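Protein deadlock (Drosophila melanogaster, PDB 5XYV) binds the chromoshadow domain of Rhino directly through its N-terminal region, as part of the Rhino-Deadlock-Cutoff complex, and is required for germline maintenance and oogenesis. Local coordinates at the interface of chains B and A. Numbering follows the deposited sequence. Chains: chain A, Protein deadlock; chain B, Rhino.

Contact 1: the interface of chains B and A. Residues chain B 23, 28, 30, 41; chain A 16, 19, 22-23, 36.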
loop_
_atom_site.group_PDB
_atom_site.type_symbol
_atom_site.label_atom_id
_atom_site.label_comp_id
_atom_site.label_asym_id
_atom_site.label_seq_id
_atom_site.Cartn_x
_atom_site.Cartn_y
_atom_site.Cartn_z
ATOM N N MET B 23 -9.313 -3.190 9.334
ATOM C CA MET B 23 -10.632 -3.140 9.962
ATOM C C MET B 23 -11.152 -1.716 10.024
ATOM O O MET B 23 -10.812 -0.977 10.955
ATOM C CB MET B 23 -10.602 -3.701 11.381
ATOM C CG MET B 23 -10.570 -5.196 11.475
ATOM S SD MET B 23 -10.080 -5.672 13.146
ATOM C CE MET B 23 -8.322 -5.470 12.906
ATOM N N PHE B 28 -3.656 -3.152 10.698
ATOM C CA PHE B 28 -2.645 -3.852 11.486
ATOM C C PHE B 28 -1.682 -4.558 10.570
ATOM O O PHE B 28 -2.100 -5.242 9.632
ATOM C CB PHE B 28 -3.275 -4.872 12.449
ATOM C CG PHE B 28 -3.973 -4.239 13.624
ATOM C CD1 PHE B 28 -3.318 -4.089 14.843
ATOM C CD2 PHE B 28 -5.278 -3.773 13.510
ATOM C CE1 PHE B 28 -3.955 -3.494 15.921
ATOM C CE2 PHE B 28 -5.911 -3.174 14.591
ATOM C CZ PHE B 28 -5.242 -3.030 15.791
ATOM N N PHE B 30 1.267 -7.468 10.497
ATOM C CA PHE B 30 1.752 -8.646 11.181
ATOM C C PHE B 30 3.227 -8.797 10.846
ATOM O O PHE B 30 3.586 -8.950 9.675
ATOM C CB PHE B 30 0.923 -9.871 10.778
ATOM C CG PHE B 30 -0.550 -9.666 11.007
ATOM C CD1 PHE B 30 -1.074 -9.722 12.290
ATOM C CD2 PHE B 30 -1.396 -9.346 9.949
ATOM C CE1 PHE B 30 -2.425 -9.497 12.527
ATOM C CE2 PHE B 30 -2.752 -9.131 10.169
ATOM C CZ PHE B 30 -3.266 -9.206 11.468
ATOM N N ALA B 41 0.764 -8.742 15.872
ATOM C CA ALA B 41 -0.090 -7.725 15.260
ATOM C C ALA B 41 0.366 -6.361 15.766
ATOM O O ALA B 41 0.490 -6.157 16.964
ATOM C CB ALA B 41 -1.573 -7.953 15.579
ATOM N N TRP A 16 -4.563 -12.157 16.787
ATOM C CA TRP A 16 -5.911 -11.658 17.025
ATOM C C TRP A 16 -5.988 -11.072 18.411
ATOM O O TRP A 16 -6.552 -10.007 18.614
ATOM C CB TRP A 16 -6.971 -12.760 16.862
ATOM C CG TRP A 16 -8.387 -12.264 17.051
ATOM C CD1 TRP A 16 -9.267 -12.616 18.045
ATOM C CD2 TRP A 16 -9.084 -11.322 16.220
ATOM N NE1 TRP A 16 -10.467 -11.954 17.876
ATOM C CE2 TRP A 16 -10.378 -11.150 16.764
ATOM C CE3 TRP A 16 -8.740 -10.599 15.069
ATOM C CZ2 TRP A 16 -11.324 -10.296 16.189
ATOM C CZ3 TRP A 16 -9.681 -9.747 14.509
ATOM C CH2 TRP A 16 -10.953 -9.607 15.064
ATOM N N ILE A 19 -4.636 -7.642 18.448
ATOM C CA ILE A 19 -5.616 -6.679 17.958
ATOM C C ILE A 19 -6.651 -6.358 19.051
ATOM O O ILE A 19 -6.958 -5.194 19.289
ATOM C CB ILE A 19 -6.326 -7.187 16.689
ATOM C CG1 ILE A 19 -5.331 -7.284 15.533
ATOM C CG2 ILE A 19 -7.511 -6.285 16.318
ATOM C CD1 ILE A 19 -5.892 -7.966 14.342
ATOM N N THR A 22 -5.304 -4.131 21.840
ATOM C CA THR A 22 -5.062 -2.792 21.321
ATOM C C THR A 22 -6.310 -1.879 21.180
ATOM O O THR A 22 -6.234 -0.674 21.479
ATOM C CB THR A 22 -4.353 -2.922 19.951
ATOM O OG1 THR A 22 -3.080 -3.544 20.164
ATOM C CG2 THR A 22 -4.154 -1.569 19.279
ATOM N N LEU A 23 -7.450 -2.441 20.762
ATOM C CA LEU A 23 -8.627 -1.619 20.421
ATOM C C LEU A 23 -9.642 -1.218 21.570
ATOM O O LEU A 23 -10.189 -0.117 21.483
ATOM C CB LEU A 23 -9.383 -2.271 19.231
ATOM C CG LEU A 23 -8.577 -2.216 17.901
ATOM C CD1 LEU A 23 -9.334 -2.769 16.685
ATOM C CD2 LEU A 23 -8.016 -0.817 17.581
ATOM N N PHE A 36 -15.376 -9.335 11.742
ATOM C CA PHE A 36 -13.969 -9.009 11.580
ATOM C C PHE A 36 -13.070 -10.215 11.803
ATOM O O PHE A 36 -12.077 -10.387 11.097
ATOM C CB PHE A 36 -13.564 -7.888 12.544
ATOM C CG PHE A 36 -13.928 -6.535 12.052
ATOM C CD1 PHE A 36 -13.794 -6.225 10.709
ATOM C CD2 PHE A 36 -14.409 -5.576 12.916
ATOM C CE1 PHE A 36 -14.149 -4.978 10.242
ATOM C CE2 PHE A 36 -14.750 -4.328 12.458
ATOM C CZ PHE A 36 -14.628 -4.031 11.126
#

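Contact 2: the interface of chains B and A. Residues chain B 18-19, 30; chain A 4, 40, 43-44, 48.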
loop_
_atom_site.group_PDB
_atom_site.type_symbol
_atom_site.label_atom_id
_atom_site.label_comp_id
_atom_site.label_asym_id
_atom_site.label_seq_id
_atom_site.Cartn_x
_atom_site.Cartn_y
_atom_site.Cartn_z
ATOM N N LEU B 18 4.991 -9.290 7.340
ATOM C CA LEU B 18 4.534 -10.512 6.682
ATOM C C LEU B 18 3.186 -10.335 5.999
ATOM O O LEU B 18 2.912 -10.962 4.974
ATOM C CB LEU B 18 4.463 -11.668 7.679
ATOM C CG LEU B 18 5.823 -12.136 8.221
ATOM C CD1 LEU B 18 5.677 -13.127 9.387
ATOM C CD2 LEU B 18 6.638 -12.766 7.120
ATOM N N HIS B 19 2.360 -9.464 6.567
ATOM C CA HIS B 19 0.943 -9.455 6.263
ATOM C C HIS B 19 0.311 -8.231 6.893
ATOM O O HIS B 19 0.921 -7.555 7.726
ATOM C CB HIS B 19 0.284 -10.741 6.786
ATOM C CG HIS B 19 -1.146 -10.927 6.369
ATOM N ND1 HIS B 19 -1.574 -10.786 5.057
ATOM C CD2 HIS B 19 -2.242 -11.284 7.072
ATOM C CE1 HIS B 19 -2.863 -11.027 4.990
ATOM N NE2 HIS B 19 -3.301 -11.339 6.198
ATOM N N PHE B 30 1.267 -7.468 10.497
ATOM C CA PHE B 30 1.752 -8.646 11.181
ATOM C C PHE B 30 3.227 -8.797 10.846
ATOM O O PHE B 30 3.586 -8.950 9.675
ATOM C CB PHE B 30 0.923 -9.871 10.778
ATOM C CG PHE B 30 -0.550 -9.666 11.007
ATOM C CD1 PHE B 30 -1.074 -9.722 12.290
ATOM C CD2 PHE B 30 -1.396 -9.346 9.949
ATOM C CE1 PHE B 30 -2.425 -9.497 12.527
ATOM C CE2 PHE B 30 -2.752 -9.131 10.169
ATOM C CZ PHE B 30 -3.266 -9.206 11.468
ATOM N N LEU A 4 2.687 -17.336 3.699
ATOM C CA LEU A 4 1.744 -17.306 4.812
ATOM C C LEU A 4 1.234 -18.696 5.208
ATOM O O LEU A 4 0.696 -18.864 6.296
ATOM C CB LEU A 4 0.553 -16.409 4.470
ATOM C CG LEU A 4 0.886 -14.957 4.119
ATOM C CD1 LEU A 4 -0.378 -14.156 3.927
ATOM C CD2 LEU A 4 1.775 -14.323 5.162
ATOM N N PHE A 40 -10.590 -11.898 9.280
ATOM C CA PHE A 40 -9.190 -12.009 9.703
ATOM C C PHE A 40 -8.615 -13.367 9.344
ATOM O O PHE A 40 -7.486 -13.468 8.904
ATOM C CB PHE A 40 -9.087 -11.760 11.206
ATOM C CG PHE A 40 -7.780 -12.183 11.810
ATOM C CD1 PHE A 40 -6.623 -11.420 11.619
ATOM C CD2 PHE A 40 -7.708 -13.321 12.594
ATOM C CE1 PHE A 40 -5.407 -11.813 12.196
ATOM C CE2 PHE A 40 -6.503 -13.696 13.198
ATOM C CZ PHE A 40 -5.351 -12.942 12.982
ATOM N N SER A 43 -8.159 -13.759 5.607
ATOM C CA SER A 43 -7.154 -12.865 5.026
ATOM C C SER A 43 -5.792 -13.533 4.873
ATOM O O SER A 43 -4.989 -13.148 4.022
ATOM C CB SER A 43 -6.998 -11.592 5.864
ATOM O OG SER A 43 -6.122 -11.812 6.955
ATOM N N TRP A 44 -5.523 -14.527 5.705
ATOM C CA TRP A 44 -4.281 -15.281 5.593
ATOM C C TRP A 44 -4.286 -16.254 4.435
ATOM O O TRP A 44 -3.235 -16.538 3.867
ATOM C CB TRP A 44 -3.988 -16.060 6.876
ATOM C CG TRP A 44 -3.888 -15.212 8.077
ATOM C CD1 TRP A 44 -4.905 -14.821 8.905
ATOM C CD2 TRP A 44 -2.697 -14.622 8.594
ATOM N NE1 TRP A 44 -4.407 -14.022 9.904
ATOM C CE2 TRP A 44 -3.047 -13.887 9.738
ATOM C CE3 TRP A 44 -1.352 -14.647 8.195
ATOM C CZ2 TRP A 44 -2.110 -13.186 10.502
ATOM C CZ3 TRP A 44 -0.434 -13.950 8.941
ATOM C CH2 TRP A 44 -0.813 -13.234 10.089
ATOM N N TYR A 48 -4.136 -11.061 -1.507
ATOM C CA TYR A 48 -4.802 -9.766 -1.416
ATOM C C TYR A 48 -4.648 -8.911 -2.667
ATOM O O TYR A 48 -3.662 -8.999 -3.389
ATOM C CB TYR A 48 -4.302 -8.984 -0.196
ATOM C CG TYR A 48 -2.932 -9.389 0.294
ATOM C CD1 TYR A 48 -1.786 -8.833 -0.250
ATOM C CD2 TYR A 48 -2.789 -10.300 1.336
ATOM C CE1 TYR A 48 -0.547 -9.210 0.195
ATOM C CE2 TYR A 48 -1.541 -10.669 1.800
ATOM C CZ TYR A 48 -0.422 -10.112 1.228
ATOM O OH TYR A 48 0.820 -10.478 1.695
#

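Contact 1: the interface of chains B and A
B:Met23, B:Phe28 and B:Phe30 have extended backbones on strands 14-23 and 26-33 of Rhino, and they meet A:Ile19 and A:Phe36, which have helical backbones on helices 9-23 and 30-45 of Deadlock. The contact is a hydrophobic patch built round A:Ile19. CG1 of this isoleucine packs on B:Phe28 and B:Ala41, while CG2 and CD1 both meet the methyl of B:Met23. CG1 lies over the centre of one face of the B:Phe28 ring, 3.7 Å above its plane. The same A:Ile19 CG1 packs against the methyl CB of B:Ala41 at 3.8 Å. A:Ile19 CG2 points to the thioether end of B:Met23 and sits 3.6 Å from its methyl CE. A:Ile19 CD1 continues the chain (chi2 171°) and touches B:Met23 CE at 3.8 Å and, more loosely, B:Phe30 CZ. A:Ile19 and B:Met23 therefore meet tip to tip.

The ring of B:Phe28 is also held at its rim. A:Thr22 CG2 lies in the ring plane, 3.9 Å from B:Phe28 CE1. A:Leu23 CD2 is also at the edge, in plane, 4.0 Å from B:Phe28 CZ. Reducing B:Phe28 to an alanine would probably leave A:Ile19 CG1 without the ring face it packs on and the methyls of A:Thr22 and A:Leu23 without the ring edge they pack against.

B:Met23 is gripped on a second side. B:Met23 CG lies over one face of the A:Phe36 ring, offset toward the rim, and comes within 3.5 Å of A:Phe36 CD1. The chain turns about the CG-SD bond (chi3 -82°), which points CE toward A:Ile19. B:Met23 thus touches both Deadlock helices. The patch lies where the sheet of the Rhino chromoshadow domain faces helix 9-23, with helix 30-45 flanking it at B:Met23.

Contact 2: the interface of chains B and A
B:His19 of Rhino lies across the indole of A:Trp44 of Deadlock, and this pair organises the contact. The imidazole CD2 of B:His19 is 3.5 Å above the A:Trp44 indole plane, offset toward the rim. CG of B:His19 is anti to its backbone N (chi1 -172°), and this carries the ring out from strand 14-23 to helix 30-45. There B:His19 NE2 meets the hydroxyl OG of A:Ser43 in a hydrogen bond of 3.0 Å. The bond is nearly straight, 173° at the hydrogen, but the coordinates alone do not show which group donates. A:Ser43 CB lies in the imidazole plane, at the edge of the ring.

A second bond fixes the serine hydroxyl. A:Ser43 OG donates to the backbone O of A:Phe40, 2.9 Å away, from a position tilted 31° out of the carbonyl plane. With its hydrogen used there, OG would be expected to accept from NE2 of B:His19. The carbonyl O of A:Ser43 also lies near B:His19 CE1. A:Leu4 crosses the imidazole at about a right angle, with A:Leu4 CD1 3.8 Å from B:His19 ND1. The A:Tyr48 ring also comes near, but it is poorly ordered.

B:Phe30 packs on the far part of the same indole. A:Trp44 CZ2 stands 3.8 Å above the centre of one B:Phe30 face. B:Phe30 CZ points at the edge of A:Phe40, in the plane of that ring and 3.5 Å from A:Phe40 CE1. A:Phe40 is supported within Deadlock, since A:Trp44 NE1 lies over one of its faces. The indole thus serves both Rhino residues and also packs on A:Phe40.

The site joins aromatic packing to a directional bond. It is part of the direct binding of Rhino by the N-terminal region of Deadlock. The indole packing, the serine bond and the B:Phe30 contacts together probably set how the two proteins fit.

Contact 1 and contact 2 are neighbouring parts of one interface, with the centres of their C-alpha atoms about 11 Å apart. They share B:Phe30, which touches A:Ile19 in contact 1 and the aromatic residues of helix 30-45 in contact 2. Both use Rhino strands 14-23 and 26-33, and both draw on Deadlock helix 30-45. Contact 1 adds Deadlock helix 9-23 and Rhino strand 39-43, and contact 2 adds the Deadlock 3-10 helix 4-6. Deadlock therefore applies several elements to one Rhino sheet. The deposited assembly holds two copies of each protein, so the same pair of contacts occurs twice in it.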